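Adenylation domain (Streptomyces sp., PDB 5N9X) is an adenylation domain of the AMP-binding (ANL) family that holds adenosine-5'-triphosphate and threonine together in one pocket. Local coordinates at residues V117-D122 with G131-E136; L37-E42 with L228-Y233; D334-R339 with S409-G414; R347-D352 with E363-G368. All blocks are in the same frame, centred on the assembly; numbering follows the deposited sequence.

Contact 1. Residues V117-D122 with G131-E136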
loop_
_atom_site.group_PDB
_atom_site.type_symbol
_atom_site.label_atom_id
_atom_site.label_comp_id
_atom_site.label_asym_id
_atom_site.label_seq_id
_atom_site.Cartn_x
_atom_site.Cartn_y
_atom_site.Cartn_z
ATOM N N VAL A 117 -21.909 7.692 8.733
ATOM C CA VAL A 117 -23.073 8.567 8.845
ATOM C C VAL A 117 -23.564 9.076 7.501
ATOM O O VAL A 117 -24.636 9.662 7.422
ATOM C CB VAL A 117 -22.773 9.784 9.719
ATOM C CG1 VAL A 117 -22.093 9.360 10.983
ATOM C CG2 VAL A 117 -21.879 10.771 8.969
ATOM N N ALA A 118 -22.757 8.876 6.456
ATOM C CA ALA A 118 -23.063 9.376 5.118
ATOM C C ALA A 118 -22.150 8.748 4.079
ATOM O O ALA A 118 -21.158 8.128 4.432
ATOM C CB ALA A 118 -22.928 10.880 5.083
ATOM N N LEU A 119 -22.477 8.930 2.801
ATOM C CA LEU A 119 -21.578 8.519 1.722
ATOM C C LEU A 119 -21.373 9.663 0.708
ATOM O O LEU A 119 -22.317 10.387 0.374
ATOM C CB LEU A 119 -22.122 7.264 1.032
ATOM C CG LEU A 119 -21.200 6.592 0.007
ATOM C CD1 LEU A 119 -21.360 5.080 0.056
ATOM C CD2 LEU A 119 -21.453 7.092 -1.411
ATOM N N VAL A 120 -20.147 9.840 0.227
ATOM C CA VAL A 120 -19.894 10.837 -0.805
ATOM C C VAL A 120 -19.492 10.160 -2.104
ATOM O O VAL A 120 -18.590 9.320 -2.119
ATOM C CB VAL A 120 -18.797 11.840 -0.392
ATOM C CG1 VAL A 120 -18.673 12.938 -1.427
ATOM C CG2 VAL A 120 -19.122 12.451 0.945
ATOM N N GLY A 121 -20.157 10.546 -3.194
ATOM C CA GLY A 121 -20.002 9.902 -4.495
ATOM C C GLY A 121 -21.309 9.194 -4.806
ATOM O O GLY A 121 -22.246 9.317 -4.020
ATOM N N ASP A 122 -21.413 8.460 -5.914
ATOM C CA ASP A 122 -22.605 7.634 -6.088
ATOM C C ASP A 122 -22.334 6.185 -5.722
ATOM O O ASP A 122 -21.240 5.694 -5.862
ATOM C CB ASP A 122 -23.144 7.686 -7.508
ATOM C CG ASP A 122 -24.574 7.221 -7.580
ATOM O OD1 ASP A 122 -24.823 6.149 -8.180
ATOM O OD2 ASP A 122 -25.438 7.914 -7.002
ATOM N N GLY A 131 -28.810 5.952 4.371
ATOM C CA GLY A 131 -27.996 7.052 4.872
ATOM C C GLY A 131 -27.934 8.141 3.817
ATOM O O GLY A 131 -28.194 7.877 2.647
ATOM N N PRO A 132 -27.583 9.371 4.213
ATOM C CA PRO A 132 -27.634 10.482 3.251
ATOM C C PRO A 132 -26.526 10.449 2.201
ATOM O O PRO A 132 -25.418 9.992 2.482
ATOM C CB PRO A 132 -27.497 11.729 4.134
ATOM C CG PRO A 132 -27.060 11.259 5.491
ATOM C CD PRO A 132 -27.002 9.764 5.508
ATOM N N LEU A 133 -26.834 10.938 1.004
ATOM C CA LEU A 133 -25.844 11.017 -0.065
ATOM C C LEU A 133 -25.403 12.425 -0.409
ATOM O O LEU A 133 -26.204 13.352 -0.441
ATOM C CB LEU A 133 -26.362 10.373 -1.346
ATOM C CG LEU A 133 -25.263 9.579 -2.056
ATOM C CD1 LEU A 133 -25.021 8.240 -1.382
ATOM C CD2 LEU A 133 -25.552 9.409 -3.534
ATOM N N VAL A 134 -24.109 12.568 -0.657
ATOM C CA VAL A 134 -23.586 13.684 -1.413
ATOM C C VAL A 134 -23.154 13.078 -2.737
ATOM O O VAL A 134 -22.342 12.159 -2.757
ATOM C CB VAL A 134 -22.419 14.363 -0.705
ATOM C CG1 VAL A 134 -22.073 15.688 -1.385
ATOM C CG2 VAL A 134 -22.756 14.575 0.747
ATOM N N THR A 135 -23.723 13.547 -3.840
ATOM C CA THR A 135 -23.435 12.947 -5.142
ATOM C C THR A 135 -22.189 13.575 -5.732
ATOM O O THR A 135 -21.686 14.561 -5.201
ATOM C CB THR A 135 -24.609 13.116 -6.117
ATOM O OG1 THR A 135 -24.822 14.511 -6.355
ATOM C CG2 THR A 135 -25.862 12.497 -5.541
ATOM N N GLU A 136 -21.688 13.005 -6.819
ATOM C CA GLU A 136 -20.527 13.590 -7.458
ATOM C C GLU A 136 -20.900 14.950 -8.023
ATOM O O GLU A 136 -20.114 15.899 -7.950
ATOM C CB GLU A 136 -19.966 12.677 -8.555
ATOM C CG GLU A 136 -18.496 12.961 -8.855
ATOM C CD GLU A 136 -17.902 12.049 -9.913
ATOM O OE1 GLU A 136 -18.439 10.941 -10.138
ATOM O OE2 GLU A 136 -16.893 12.453 -10.523
#

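Contact 2. Residues L37-E42 with L228-Y233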
loop_
_atom_site.group_PDB
_atom_site.type_symbol
_atom_site.label_atom_id
_atom_site.label_comp_id
_atom_site.label_asym_id
_atom_site.label_seq_id
_atom_site.Cartn_x
_atom_site.Cartn_y
_atom_site.Cartn_z
ATOM N N LEU A 37 -3.676 19.836 -8.367
ATOM C CA LEU A 37 -4.102 18.653 -9.101
ATOM C C LEU A 37 -3.919 18.852 -10.588
ATOM O O LEU A 37 -4.224 19.926 -11.120
ATOM C CB LEU A 37 -5.568 18.306 -8.804
ATOM C CG LEU A 37 -6.022 18.158 -7.346
ATOM C CD1 LEU A 37 -7.498 17.836 -7.302
ATOM C CD2 LEU A 37 -5.220 17.097 -6.589
ATOM N N HIS A 38 -3.424 17.803 -11.242
ATOM C CA HIS A 38 -3.252 17.773 -12.691
ATOM C C HIS A 38 -3.918 16.519 -13.251
ATOM O O HIS A 38 -3.408 15.413 -13.078
ATOM C CB HIS A 38 -1.767 17.792 -13.055
ATOM C CG HIS A 38 -1.490 18.173 -14.478
ATOM N ND1 HIS A 38 -0.209 18.380 -14.947
ATOM C CD2 HIS A 38 -2.317 18.409 -15.519
ATOM C CE1 HIS A 38 -0.262 18.709 -16.225
ATOM N NE2 HIS A 38 -1.525 18.734 -16.599
ATOM N N ILE A 39 -5.056 16.695 -13.912
ATOM C CA ILE A 39 -5.808 15.566 -14.446
ATOM C C ILE A 39 -5.941 15.736 -15.957
ATOM O O ILE A 39 -6.753 16.531 -16.452
ATOM C CB ILE A 39 -7.199 15.435 -13.771
ATOM C CG1 ILE A 39 -7.057 15.494 -12.246
ATOM C CG2 ILE A 39 -7.921 14.164 -14.220
ATOM C CD1 ILE A 39 -7.285 16.867 -11.659
ATOM N N ASP A 40 -5.115 14.978 -16.673
ATOM C CA ASP A 40 -4.858 15.183 -18.101
ATOM C C ASP A 40 -4.411 16.637 -18.324
ATOM O O ASP A 40 -3.343 17.018 -17.848
ATOM C CB ASP A 40 -6.094 14.823 -18.937
ATOM C CG ASP A 40 -6.371 13.323 -18.954
ATOM O OD1 ASP A 40 -5.402 12.528 -18.918
ATOM O OD2 ASP A 40 -7.562 12.939 -18.966
ATOM N N ASP A 41 -5.217 17.442 -19.020
ATOM C CA ASP A 41 -4.897 18.861 -19.249
ATOM C C ASP A 41 -5.506 19.772 -18.193
ATOM O O ASP A 41 -5.306 20.985 -18.211
ATOM C CB ASP A 41 -5.387 19.336 -20.624
ATOM C CG ASP A 41 -4.774 18.565 -21.779
ATOM O OD1 ASP A 41 -4.056 17.562 -21.536
ATOM O OD2 ASP A 41 -5.027 18.982 -22.939
ATOM N N GLU A 42 -6.288 19.198 -17.294
ATOM C CA GLU A 42 -6.941 20.002 -16.280
ATOM C C GLU A 42 -5.992 20.272 -15.118
ATOM O O GLU A 42 -5.309 19.362 -14.627
ATOM C CB GLU A 42 -8.224 19.325 -15.796
ATOM C CG GLU A 42 -8.836 19.989 -14.579
ATOM C CD GLU A 42 -10.156 19.359 -14.162
ATOM O OE1 GLU A 42 -10.255 18.107 -14.114
ATOM O OE2 GLU A 42 -11.112 20.131 -13.908
ATOM N N LEU A 228 0.071 17.036 -7.790
ATOM C CA LEU A 228 -0.419 15.658 -7.790
ATOM C C LEU A 228 -1.012 15.301 -9.165
ATOM O O LEU A 228 -2.084 15.780 -9.552
ATOM C CB LEU A 228 -1.464 15.446 -6.681
ATOM C CG LEU A 228 -2.040 14.025 -6.541
ATOM C CD1 LEU A 228 -0.960 13.008 -6.190
ATOM C CD2 LEU A 228 -3.164 13.950 -5.499
ATOM N N VAL A 229 -0.310 14.460 -9.905
ATOM C CA VAL A 229 -0.787 14.018 -11.204
ATOM C C VAL A 229 -1.732 12.807 -11.065
ATOM O O VAL A 229 -1.308 11.733 -10.646
ATOM C CB VAL A 229 0.395 13.681 -12.107
ATOM C CG1 VAL A 229 -0.082 13.285 -13.489
ATOM C CG2 VAL A 229 1.334 14.876 -12.175
ATOM N N VAL A 230 -3.007 12.979 -11.400
ATOM C CA VAL A 230 -3.978 11.903 -11.185
ATOM C C VAL A 230 -3.987 10.970 -12.378
ATOM O O VAL A 230 -4.198 11.423 -13.495
ATOM C CB VAL A 230 -5.408 12.437 -10.956
ATOM C CG1 VAL A 230 -6.422 11.278 -10.890
ATOM C CG2 VAL A 230 -5.465 13.273 -9.695
ATOM N N LEU A 231 -3.724 9.685 -12.164
ATOM C CA LEU A 231 -3.833 8.734 -13.263
ATOM C C LEU A 231 -5.326 8.443 -13.445
ATOM O O LEU A 231 -5.927 7.734 -12.637
ATOM C CB LEU A 231 -3.006 7.469 -12.984
ATOM C CG LEU A 231 -2.449 6.707 -14.189
ATOM C CD1 LEU A 231 -1.864 7.701 -15.183
ATOM C CD2 LEU A 231 -1.391 5.668 -13.777
ATOM N N PRO A 232 -5.948 9.034 -14.483
ATOM C CA PRO A 232 -7.408 8.882 -14.581
ATOM C C PRO A 232 -7.784 7.420 -14.810
ATOM O O PRO A 232 -6.968 6.654 -15.308
ATOM C CB PRO A 232 -7.777 9.760 -15.781
ATOM C CG PRO A 232 -6.528 9.776 -16.619
ATOM C CD PRO A 232 -5.373 9.701 -15.664
ATOM N N TYR A 233 -8.991 7.025 -14.440
ATOM C CA TYR A 233 -9.303 5.601 -14.355
ATOM C C TYR A 233 -9.689 4.967 -15.717
ATOM O O TYR A 233 -10.744 5.256 -16.294
ATOM C CB TYR A 233 -10.393 5.409 -13.297
ATOM C CG TYR A 233 -10.888 3.998 -13.141
ATOM C CD1 TYR A 233 -10.110 3.029 -12.514
ATOM C CD2 TYR A 233 -12.160 3.644 -13.572
ATOM C CE1 TYR A 233 -10.576 1.730 -12.362
ATOM C CE2 TYR A 233 -12.636 2.361 -13.426
ATOM C CZ TYR A 233 -11.847 1.404 -12.821
ATOM O OH TYR A 233 -12.337 0.123 -12.679
#

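Contact 3. Residues D334-R339 with S409-G414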
loop_
_atom_site.group_PDB
_atom_site.type_symbol
_atom_site.label_atom_id
_atom_site.label_comp_id
_atom_site.label_asym_id
_atom_site.label_seq_id
_atom_site.Cartn_x
_atom_site.Cartn_y
_atom_site.Cartn_z
ATOM N N ASP A 334 19.617 -10.728 -1.275
ATOM C CA ASP A 334 18.963 -10.317 -0.043
ATOM C C ASP A 334 18.055 -9.092 -0.226
ATOM O O ASP A 334 18.348 -8.167 -1.002
ATOM C CB ASP A 334 20.009 -10.048 1.045
ATOM C CG ASP A 334 20.364 -11.306 1.842
ATOM O OD1 ASP A 334 19.478 -11.795 2.578
ATOM O OD2 ASP A 334 21.515 -11.800 1.736
ATOM N N SER A 335 16.941 -9.113 0.502
ATOM C CA SER A 335 15.973 -8.024 0.509
ATOM C C SER A 335 16.194 -7.049 1.663
ATOM O O SER A 335 15.651 -7.235 2.761
ATOM C CB SER A 335 14.559 -8.592 0.591
ATOM O OG SER A 335 13.613 -7.611 0.216
ATOM N N VAL A 336 16.974 -6.004 1.424
ATOM C CA VAL A 336 17.253 -5.038 2.488
ATOM C C VAL A 336 16.144 -3.983 2.596
ATOM O O VAL A 336 15.817 -3.306 1.612
ATOM C CB VAL A 336 18.600 -4.334 2.276
ATOM C CG1 VAL A 336 19.036 -3.629 3.556
ATOM C CG2 VAL A 336 19.650 -5.345 1.843
ATOM N N ILE A 337 15.559 -3.869 3.791
ATOM C CA ILE A 337 14.515 -2.887 4.045
ATOM C C ILE A 337 15.089 -1.751 4.870
ATOM O O ILE A 337 14.459 -0.717 5.028
ATOM C CB ILE A 337 13.269 -3.502 4.761
ATOM C CG1 ILE A 337 13.593 -3.943 6.190
ATOM C CG2 ILE A 337 12.713 -4.654 3.962
ATOM C CD1 ILE A 337 12.603 -4.933 6.756
ATOM N N GLY A 338 16.294 -1.949 5.397
ATOM C CA GLY A 338 17.028 -0.861 6.042
ATOM C C GLY A 338 16.723 -0.630 7.516
ATOM O O GLY A 338 16.663 -1.582 8.281
ATOM N N ARG A 339 16.548 0.630 7.914
ATOM C CA ARG A 339 16.250 0.988 9.311
ATOM C C ARG A 339 14.849 1.546 9.520
ATOM O O ARG A 339 14.313 2.189 8.639
ATOM C CB ARG A 339 17.259 2.018 9.825
ATOM C CG ARG A 339 17.826 1.692 11.200
ATOM C CD ARG A 339 19.153 2.387 11.440
ATOM N NE ARG A 339 20.257 1.448 11.274
ATOM C CZ ARG A 339 21.176 1.546 10.316
ATOM N NH1 ARG A 339 21.124 2.551 9.447
ATOM N NH2 ARG A 339 22.149 0.644 10.224
ATOM N N SER A 409 15.816 -10.007 9.968
ATOM C CA SER A 409 17.070 -10.120 10.730
ATOM C C SER A 409 17.817 -8.797 10.741
ATOM O O SER A 409 17.728 -8.021 9.792
ATOM C CB SER A 409 17.989 -11.211 10.161
ATOM O OG SER A 409 17.912 -11.267 8.753
ATOM N N ARG A 410 18.529 -8.531 11.828
ATOM C CA ARG A 410 19.454 -7.410 11.855
ATOM C C ARG A 410 20.819 -7.901 11.373
ATOM O O ARG A 410 21.461 -8.700 12.069
ATOM C CB ARG A 410 19.571 -6.814 13.258
ATOM C CG ARG A 410 20.676 -5.782 13.361
ATOM C CD ARG A 410 21.175 -5.562 14.782
ATOM N NE ARG A 410 22.554 -5.072 14.738
ATOM C CZ ARG A 410 23.002 -3.976 15.347
ATOM N NH1 ARG A 410 22.187 -3.230 16.087
ATOM N NH2 ARG A 410 24.277 -3.629 15.220
ATOM N N ARG A 411 21.237 -7.452 10.184
ATOM C CA ARG A 411 22.549 -7.780 9.613
ATOM C C ARG A 411 23.591 -6.898 10.286
ATOM O O ARG A 411 23.251 -5.831 10.803
ATOM C CB ARG A 411 22.580 -7.568 8.078
ATOM C CG ARG A 411 23.032 -6.146 7.616
ATOM C CD ARG A 411 22.736 -5.819 6.133
ATOM N NE ARG A 411 22.837 -6.992 5.264
ATOM C CZ ARG A 411 22.829 -6.970 3.930
ATOM N NH1 ARG A 411 22.742 -5.818 3.274
ATOM N NH2 ARG A 411 22.920 -8.118 3.254
ATOM N N ALA A 412 24.846 -7.341 10.281
ATOM C CA ALA A 412 25.957 -6.509 10.744
ATOM C C ALA A 412 25.926 -5.190 10.002
ATOM O O ALA A 412 25.872 -5.171 8.771
ATOM C CB ALA A 412 27.291 -7.203 10.533
ATOM N N GLY A 413 25.951 -4.090 10.745
ATOM C CA GLY A 413 25.819 -2.783 10.146
ATOM C C GLY A 413 24.509 -2.154 10.562
ATOM O O GLY A 413 24.307 -0.947 10.391
ATOM N N GLY A 414 23.609 -2.975 11.096
ATOM C CA GLY A 414 22.374 -2.467 11.662
ATOM C C GLY A 414 21.162 -2.414 10.737
ATOM O O GLY A 414 20.078 -1.999 11.175
#

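Contact 4. Residues R347-D352 with E363-G368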
loop_
_atom_site.group_PDB
_atom_site.type_symbol
_atom_site.label_atom_id
_atom_site.label_comp_id
_atom_site.label_asym_id
_atom_site.label_seq_id
_atom_site.Cartn_x
_atom_site.Cartn_y
_atom_site.Cartn_z
ATOM N N ARG A 347 11.684 -4.150 17.983
ATOM C CA ARG A 347 12.230 -5.376 18.546
ATOM C C ARG A 347 12.237 -6.406 17.416
ATOM O O ARG A 347 11.415 -6.335 16.505
ATOM C CB ARG A 347 11.380 -5.870 19.740
ATOM C CG ARG A 347 11.610 -5.154 21.081
ATOM C CD ARG A 347 10.872 -5.850 22.244
ATOM N NE ARG A 347 11.539 -7.078 22.709
ATOM C CZ ARG A 347 10.924 -8.211 23.065
ATOM N NH1 ARG A 347 9.607 -8.316 23.025
ATOM N NH2 ARG A 347 11.643 -9.252 23.459
ATOM N N ILE A 348 13.170 -7.345 17.465
ATOM C CA ILE A 348 13.144 -8.504 16.596
ATOM C C ILE A 348 13.005 -9.681 17.538
ATOM O O ILE A 348 13.910 -9.944 18.315
ATOM C CB ILE A 348 14.415 -8.615 15.743
ATOM C CG1 ILE A 348 14.719 -7.263 15.090
ATOM C CG2 ILE A 348 14.256 -9.691 14.704
ATOM C CD1 ILE A 348 16.047 -7.192 14.321
ATOM N N VAL A 349 11.866 -10.369 17.489
ATOM C CA VAL A 349 11.450 -11.234 18.589
ATOM C C VAL A 349 11.350 -12.725 18.228
ATOM O O VAL A 349 10.764 -13.112 17.213
ATOM C CB VAL A 349 10.091 -10.757 19.164
ATOM C CG1 VAL A 349 9.928 -11.208 20.594
ATOM C CG2 VAL A 349 10.009 -9.240 19.122
ATOM N N THR A 350 11.928 -13.560 19.084
ATOM C CA THR A 350 11.885 -15.007 18.900
ATOM C C THR A 350 10.544 -15.604 19.318
ATOM O O THR A 350 9.763 -14.966 20.021
ATOM C CB THR A 350 13.010 -15.691 19.683
ATOM O OG1 THR A 350 12.691 -15.716 21.085
ATOM C CG2 THR A 350 14.330 -14.968 19.460
ATOM N N GLU A 351 10.296 -16.838 18.890
ATOM C CA GLU A 351 9.060 -17.555 19.199
ATOM C C GLU A 351 8.805 -17.575 20.701
ATOM O O GLU A 351 7.671 -17.673 21.180
ATOM C CB GLU A 351 9.161 -18.967 18.637
ATOM C CG GLU A 351 7.849 -19.555 18.181
ATOM C CD GLU A 351 8.061 -20.687 17.188
ATOM O OE1 GLU A 351 8.932 -20.522 16.300
ATOM O OE2 GLU A 351 7.352 -21.716 17.276
ATOM N N ASP A 352 9.919 -17.423 21.402
ATOM C CA ASP A 352 10.066 -17.379 22.851
ATOM C C ASP A 352 9.773 -16.052 23.538
ATOM O O ASP A 352 9.808 -15.971 24.776
ATOM C CB ASP A 352 11.505 -17.758 23.160
ATOM C CG ASP A 352 11.612 -19.085 23.749
ATOM O OD1 ASP A 352 10.579 -19.791 23.760
ATOM O OD2 ASP A 352 12.740 -19.410 24.160
ATOM N N GLU A 363 10.359 -12.135 14.652
ATOM C CA GLU A 363 9.234 -11.254 14.348
ATOM C C GLU A 363 9.512 -9.772 14.658
ATOM O O GLU A 363 9.909 -9.411 15.784
ATOM C CB GLU A 363 7.969 -11.699 15.102
ATOM C CG GLU A 363 6.756 -10.824 14.758
ATOM C CD GLU A 363 5.457 -11.245 15.440
ATOM O OE1 GLU A 363 5.499 -12.001 16.437
ATOM O OE2 GLU A 363 4.383 -10.809 14.972
ATOM N N LEU A 364 9.273 -8.909 13.670
ATOM C CA LEU A 364 9.456 -7.481 13.897
ATOM C C LEU A 364 8.270 -6.900 14.652
ATOM O O LEU A 364 7.113 -7.144 14.289
ATOM C CB LEU A 364 9.664 -6.736 12.584
ATOM C CG LEU A 364 9.642 -5.211 12.621
ATOM C CD1 LEU A 364 10.989 -4.666 13.044
ATOM C CD2 LEU A 364 9.301 -4.698 11.252
ATOM N N TRP A 365 8.590 -6.172 15.726
ATOM C CA TRP A 365 7.638 -5.411 16.530
ATOM C C TRP A 365 7.968 -3.929 16.345
ATOM O O TRP A 365 9.148 -3.584 16.186
ATOM C CB TRP A 365 7.722 -5.799 18.017
ATOM C CG TRP A 365 7.152 -7.161 18.351
ATOM C CD1 TRP A 365 6.848 -8.161 17.471
ATOM C CD2 TRP A 365 6.831 -7.673 19.663
ATOM N NE1 TRP A 365 6.366 -9.258 18.146
ATOM C CE2 TRP A 365 6.342 -8.987 19.489
ATOM C CE3 TRP A 365 6.907 -7.146 20.965
ATOM C CZ2 TRP A 365 5.936 -9.788 20.572
ATOM C CZ3 TRP A 365 6.502 -7.943 22.035
ATOM C CH2 TRP A 365 6.025 -9.249 21.829
ATOM N N LEU A 366 6.945 -3.066 16.348
ATOM C CA LEU A 366 7.135 -1.625 16.116
ATOM C C LEU A 366 6.345 -0.735 17.103
ATOM O O LEU A 366 5.150 -0.929 17.330
ATOM C CB LEU A 366 6.749 -1.248 14.673
ATOM C CG LEU A 366 7.466 -1.879 13.470
ATOM C CD1 LEU A 366 6.755 -1.545 12.160
ATOM C CD2 LEU A 366 8.936 -1.430 13.392
ATOM N N ALA A 367 7.032 0.246 17.679
ATOM C CA ALA A 367 6.398 1.218 18.560
ATOM C C ALA A 367 6.693 2.632 18.082
ATOM O O ALA A 367 7.742 2.876 17.474
ATOM C CB ALA A 367 6.881 1.041 19.969
ATOM N N GLY A 368 5.795 3.569 18.386
ATOM C CA GLY A 368 6.007 4.964 18.027
ATOM C C GLY A 368 4.732 5.700 17.625
ATOM O O GLY A 368 3.648 5.121 17.612
#

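Contact 1. Residues V117-D122 with G131-E136
Strands 118-121 and 133-134 run parallel, with L119 bridged to L133 and V120 to V134, and three main-chain bonds carry the pairing. L119 N donates to P132 O (3.1 Å), V134 N to L119 O (3.0 Å) and G121 N to V134 O (2.8 Å). Each donor lies nearly along the C=O axis of its acceptor, and the middle bond is the straightest, 175° at the hydrogen. The tight side is that of V120 and V134. Both isopropyl groups have CG1 anti to the backbone N and lie alongside each other, pointing the same way, with V120 CG1 4.1 Å from V134 CB. Both are buried: V139 of helix 136-141 packs on the two of them, and A84 and I88 of helix 79-90 cover V120. L119 and L133 occupy the other face, which is partly exposed. Their methyls meet as neighbours, L119 CD2 to L133 CD1 at 3.7 Å, while L133 CD2 swings to G121 O at 3.3 Å and crosses obliquely the poorly ordered carboxylate of solvent-exposed D122. At the start of the pair, exposed P132 sets its ring CD against V117 O. Beyond the strand T135 is the N-cap of helix 136-141, its OG1 accepting from N138 N. Strand 133-134 is the short outer strand of a four-stranded parallel sheet, part of the layered alpha/beta architecture of AMP-binding enzymes.

Contact 2. Residues L37-E42 with L228-Y233
This is a buried parallel strand pairing in the middle of a four-stranded mixed sheet, joining strand 35-39 near the N-terminus to strand 227-230 much later in the chain. The segment axes approach to 4.8 Å and diverge by 25°. H38 supplies both main-chain bonds: its N donates to L228 O and its O accepts from V230 N, each 3.0 Å long and 160° at the hydrogen, with each donor standing above the carbonyl plane. Side chains line up in pairs across the strands. L37 has CG anti to its carbonyl carbon and L228 has CG anti to its backbone N, so their CD2 methyls meet alongside at 3.9 Å; I218 and A221 of helix 213-222 cover L228. One step on, I39 CG1 reaches V230 CB at 3.7 Å, again with both side chains pointing the same way. H38 and V229 lie on the opposite face from the leucines, and the imidazole ND1 is hydrogen-bonded to E227 OE2. Past the ladder the chains part, and D40 OD1 merely crosses P232 CG at 3.8 Å. D40 belongs to the type II' turn I39-E42, closed by I39 N to E42 O and E42 N to I39 O, both 2.8 Å. The beta hairpin 35-39/42-45 joins the sheet through strand 35-39, parallel to 227-230, beside the beta-alpha-beta unit of strand 202-205, helix 213-222 and strand 227-230.

Contact 3. Residues D334-R339 with S409-G414
Two arginines, one from each segment, reach across between backbones that do not pair. Strands 336-340 and 400-410 are not directly bonded, since 416-421 pairs with each, and R411-G414 is the turn connecting 400-410 to 416-421. The nearest CA atoms are 9.3 Å apart for V336 and R411 and 7.4 Å for R339 and G414. R411 starts toward 334-339 and bends at its third torsion (chi3 -34°), so that its side chain crosses that of V336 at about a right angle. V336 CG2, anti to its carbonyl carbon, then touches R411 NH1 at 3.4 Å, an apolar methyl against one end of the guanidinium. The other end points to D334: R411 NH2 stands 4.2 Å from D334 OD2, too far for a salt bridge. R339 is also bent at chi3 (-102°), and its tip comes up against the turn, edge first toward G413 O. R339 NH2 is 2.7 Å from G413 O, but the angle is poor for a hydrogen bond. G414, having no side chain, lets R339 NH2 come obliquely within 3.3 Å of its C. The type II turn is fixed by G414 N to R411 O (2.9 Å), and the R410 guanidinium lies with one face over G414 CA. In strand 336-340, I337 and G338 both face L416, a classic beta bulge. R339 NH2 has in addition a long, weak ion pair with D415. Cationic tips thus lie near carbonyl and carboxylate oxygens without a clear salt bridge between the segments, so stabilisation from charge is probably modest.

Contact 4. Residues R347-D352 with E363-G368
Main-chain hydrogen bonds define an antiparallel ladder. R347 and W365 form one hydrogen-bonded pair, with W365 N to R347 O at 2.9 Å and 173°, and R347 N to W365 O longer at 3.2 Å. V349 and E363 form the next, with V349 N to E363 O and E363 N to V349 O both 2.8 Å; in the last of these the donor lies in the carbonyl plane, on a lone pair. I348 and L364 make the non-hydrogen-bonded pair between them, on the opposite face from the indole. Dispersion is centred on W365. V349 CG2, anti to its carbonyl carbon, sits over the indole in a CH-pi contact, 3.5 Å from the centroid of the five-membered ring and 5° off its normal. The same methyl lies over one face of the R347 guanidinium. Polar groups meet the indole at two places. The R347 guanidinium stands nearly upright to it, the planes 85° apart, with W365 CZ3 at the guanidinium edge 3.3 Å from R347 NH1. Its rotation is fixed by a salt bridge from NE to D355 and a hydrogen bond from NH2 to G353 O. W365 NE1 makes a straight but weak bond to E363 OE1 (3.3 Å), and OE2 of that carboxylate bonds weakly to G405 N. Strand 362-367 lies between strands 345-349 and 400-410: H403 of the latter stacks with W365, and L416 of strand 416-421 packs on I348 and L364.

In the fold
Contacts 1 and 2 are parallel pairings in two separate sheets of the N-terminal part, their nearest atoms about 9 Å apart. Only contact 2 is a buried contact; 1, 3 and 4 are partly buried, contact 1 at a sheet edge. Contacts 3 and 4 lie across the chain's centre from contact 2 and share one large, largely antiparallel sheet, meeting where R410 CB touches I348 CD1 at 3.7 Å. Contact 3 uses the end of strand 400-410, which neighbours strand 362-367 of contact 4. Contact 4 is a regular ladder, whereas in contact 3 arginines meet a valine, an aspartate and the main chain of a turn. Backbone bonds and aliphatic side chains make up the first two; arginines, carboxylates and an indole mark the others.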